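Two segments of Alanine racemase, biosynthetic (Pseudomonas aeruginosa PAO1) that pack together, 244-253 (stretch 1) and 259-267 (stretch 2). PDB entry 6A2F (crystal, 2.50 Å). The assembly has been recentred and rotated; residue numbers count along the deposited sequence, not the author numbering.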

# COMPACT_ATOMS: atom_id res chain seq x y z
N ARG A 244 11.73 4.61 -25.17
CA ARG A 244 11.96 3.57 -26.18
C ARG A 244 11.07 3.70 -27.41
O ARG A 244 9.96 4.23 -27.34
CB ARG A 244 11.72 2.18 -25.59
CG ARG A 244 12.87 1.61 -24.77
CD ARG A 244 12.88 0.09 -24.84
NE ARG A 244 13.89 -0.43 -25.76
CZ ARG A 244 13.67 -0.85 -27.01
NH1 ARG A 244 12.44 -0.82 -27.52
NH2 ARG A 244 14.67 -1.30 -27.75
N GLU A 245 11.58 3.20 -28.53
CA GLU A 245 10.79 2.99 -29.73
C GLU A 245 10.31 1.55 -29.72
O GLU A 245 11.10 0.62 -29.51
CB GLU A 245 11.64 3.24 -30.98
CG GLU A 245 12.16 4.66 -31.13
CD GLU A 245 11.06 5.66 -31.45
OE1 GLU A 245 11.24 6.86 -31.14
OE2 GLU A 245 10.02 5.26 -32.01
N VAL A 246 9.01 1.36 -29.92
CA VAL A 246 8.41 0.02 -29.96
C VAL A 246 7.65 -0.15 -31.27
O VAL A 246 6.72 0.61 -31.56
CB VAL A 246 7.47 -0.23 -28.75
CG1 VAL A 246 6.94 -1.65 -28.76
CG2 VAL A 246 8.19 0.04 -27.44
N ALA A 247 8.06 -1.15 -32.05
CA ALA A 247 7.45 -1.42 -33.36
C ALA A 247 6.07 -2.06 -33.23
O ALA A 247 5.73 -2.60 -32.18
CB ALA A 247 8.37 -2.31 -34.19
N VAL A 248 5.28 -1.99 -34.30
CA VAL A 248 3.96 -2.61 -34.36
C VAL A 248 4.06 -4.12 -34.07
O VAL A 248 4.98 -4.79 -34.56
CB VAL A 248 3.24 -2.31 -35.71
CG1 VAL A 248 4.01 -2.87 -36.90
CG2 VAL A 248 1.80 -2.81 -35.70
N GLY A 249 3.15 -4.63 -33.25
CA GLY A 249 3.12 -6.05 -32.90
C GLY A 249 4.03 -6.44 -31.74
O GLY A 249 3.97 -7.57 -31.25
N GLU A 250 4.88 -5.50 -31.31
CA GLU A 250 5.75 -5.72 -30.16
C GLU A 250 4.99 -5.42 -28.86
O GLU A 250 4.08 -4.59 -28.84
CB GLU A 250 7.03 -4.87 -30.25
CG GLU A 250 7.96 -5.26 -31.39
CD GLU A 250 9.28 -4.51 -31.39
OE1 GLU A 250 10.32 -5.12 -31.73
OE2 GLU A 250 9.30 -3.30 -31.04
N SER A 251 5.36 -6.12 -27.79
CA SER A 251 4.64 -6.01 -26.52
C SER A 251 5.41 -5.24 -25.44
O SER A 251 6.63 -5.10 -25.52
CB SER A 251 4.23 -7.40 -26.01
OG SER A 251 5.35 -8.22 -25.75
N VAL A 252 4.69 -4.74 -24.45
CA VAL A 252 5.28 -3.97 -23.35
C VAL A 252 4.90 -4.56 -21.99
O VAL A 252 3.72 -4.79 -21.71
CB VAL A 252 4.90 -2.47 -23.42
CG1 VAL A 252 5.26 -1.74 -22.14
CG2 VAL A 252 5.58 -1.82 -24.61
N GLY A 253 5.92 -4.81 -21.17
CA GLY A 253 5.74 -5.22 -19.77
C GLY A 253 5.40 -6.68 -19.57
O GLY A 253 5.29 -7.45 -20.52
N ILE A 259 0.06 -4.50 -26.54
CA ILE A 259 0.66 -4.72 -27.86
C ILE A 259 0.52 -3.47 -28.72
O ILE A 259 -0.59 -2.96 -28.91
CB ILE A 259 0.05 -5.96 -28.57
CG1 ILE A 259 0.27 -7.23 -27.74
CG2 ILE A 259 0.63 -6.12 -29.97
CD1 ILE A 259 -0.58 -8.43 -28.14
N ALA A 260 1.64 -2.99 -29.25
CA ALA A 260 1.68 -1.80 -30.09
C ALA A 260 0.99 -2.01 -31.44
O ALA A 260 1.27 -2.99 -32.14
CB ALA A 260 3.12 -1.35 -30.30
N GLU A 261 0.09 -1.09 -31.78
CA GLU A 261 -0.69 -1.18 -33.01
C GLU A 261 -0.23 -0.19 -34.09
O GLU A 261 -0.56 -0.34 -35.26
CB GLU A 261 -2.17 -0.99 -32.71
CG GLU A 261 -2.80 -2.17 -31.99
CD GLU A 261 -4.22 -1.88 -31.55
OE1 GLU A 261 -5.07 -2.80 -31.65
OE2 GLU A 261 -4.50 -0.75 -31.10
N ARG A 262 0.52 0.83 -33.66
CA ARG A 262 1.21 1.75 -34.55
C ARG A 262 2.62 1.92 -34.00
O ARG A 262 2.85 1.61 -32.83
CB ARG A 262 0.46 3.09 -34.61
CG ARG A 262 0.38 3.84 -33.28
CD ARG A 262 -0.79 4.80 -33.25
NE ARG A 262 -0.85 5.56 -32.00
CZ ARG A 262 -0.58 6.86 -31.88
NH1 ARG A 262 -0.66 7.44 -30.69
NH2 ARG A 262 -0.23 7.58 -32.94
N PRO A 263 3.59 2.39 -34.83
CA PRO A 263 4.92 2.60 -34.24
C PRO A 263 4.79 3.45 -32.98
O PRO A 263 4.20 4.53 -33.02
CB PRO A 263 5.68 3.35 -35.34
CG PRO A 263 5.01 2.93 -36.60
CD PRO A 263 3.55 2.77 -36.25
N ALA A 264 5.32 2.94 -31.87
CA ALA A 264 5.05 3.54 -30.56
C ALA A 264 6.29 4.09 -29.87
O ALA A 264 7.41 3.61 -30.05
CB ALA A 264 4.33 2.54 -29.66
N ARG A 265 6.05 5.12 -29.07
CA ARG A 265 7.06 5.76 -28.24
C ARG A 265 6.66 5.46 -26.79
O ARG A 265 5.56 5.83 -26.36
CB ARG A 265 7.06 7.26 -28.52
CG ARG A 265 8.34 7.99 -28.19
CD ARG A 265 8.28 9.43 -28.71
NE ARG A 265 9.41 10.22 -28.22
CZ ARG A 265 10.63 10.21 -28.74
NH1 ARG A 265 11.59 10.97 -28.21
NH2 ARG A 265 10.92 9.43 -29.79
N ILE A 266 7.52 4.77 -26.05
CA ILE A 266 7.17 4.29 -24.71
C ILE A 266 8.16 4.70 -23.63
O ILE A 266 9.36 4.42 -23.74
CB ILE A 266 6.94 2.75 -24.72
CG1 ILE A 266 5.66 2.44 -25.51
CG2 ILE A 266 6.92 2.19 -23.30
CD1 ILE A 266 4.82 1.32 -24.96
N GLY A 267 7.65 5.36 -22.59
CA GLY A 267 8.47 5.88 -21.51
C GLY A 267 8.26 5.16 -20.19
O GLY A 267 7.14 4.81 -19.85

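A polypeptide that enters a protein interior must find partners for its own amide and carbonyl groups, and pairing strands edge to edge is one way to do so. The contact between residues 244-253 and 259-267 of the biosynthetic alanine racemase illustrates the principle, and also how the same backbone needs are met where regular pairing lapses.

The regular part is antiparallel. Arg244 faces Ile266 and Val246 faces Ala264, and each pair closes a ring of two backbone hydrogen bonds. Arg244 N donates to Ile266 O at 2.8 Å, and Ile266 N returns a bond to Arg244 O at the same distance; the first is the more bent, with an angle at hydrogen of 145° against 171°. Val246 N reaches Ala264 O at 2.8 Å, while Ala264 N reaches Val246 O at 2.7 Å. Between these rings lies the non-hydrogen-bonded pair Glu245 and Arg265, whose amides take no partner across this contact. Their CA atoms approach carbonyls that are already engaged: Arg265 CA is 3.4 Å from Arg244 O, and Glu245 CA is 3.5 Å from Ala264 O, both as CA-H...O contacts that supplement the conventional bonds.

The central pair is linked instead through its side chains. Both leave the sheet on the same face, and Glu245 OE1 forms a salt bridge with Arg265 NH2 at 2.9 Å. The carboxylate oxygen lies at the edge of the guanidinium, near its plane, where the N-H groups point. Proximity alone would not suffice: Arg244 NH1 comes within 2.8 Å of Glu245 O, yet the angle is too poor for a hydrogen bond.

Beyond Val246 the first segment folds into a type II turn from Ala247 to Glu250. Gly249 occupies its third position with phi of 85°, a value that favours glycine. The turn is closed by Glu250 N donating to Ala247 O at 3.1 Å, and the side chain of Glu250 folds back so that its OE2 accepts from Ala247 N at 2.7 Å. One residue thus serves both the amide and the carbonyl of Ala247.

Ala260 ties the turn to the other segment. Its carbonyl O accepts from Gly249 N at 2.7 Å in a nearly linear bond, and its N donates to Glu250 O at 2.9 Å. Each of these acceptors also receives a CA-H...O contact, from Val248 CA to Ala260 O at 3.5 Å and from Ile259 CA to Glu250 O at 3.6 Å.

Apolar groups pack alongside this polar framework. The buried Val246 places CG1 4.1 Å from Ala260 CB and CG2 4.0 Å from Ile266 CG1, so its two methyls contact different neighbours. Ile266 CD1 extends to within 3.2 Å of Val252 CG2, a tight approach for two methyl groups. Here hydrogen bonding and side-chain packing are complementary: Ala260 and Ile266 take part in both.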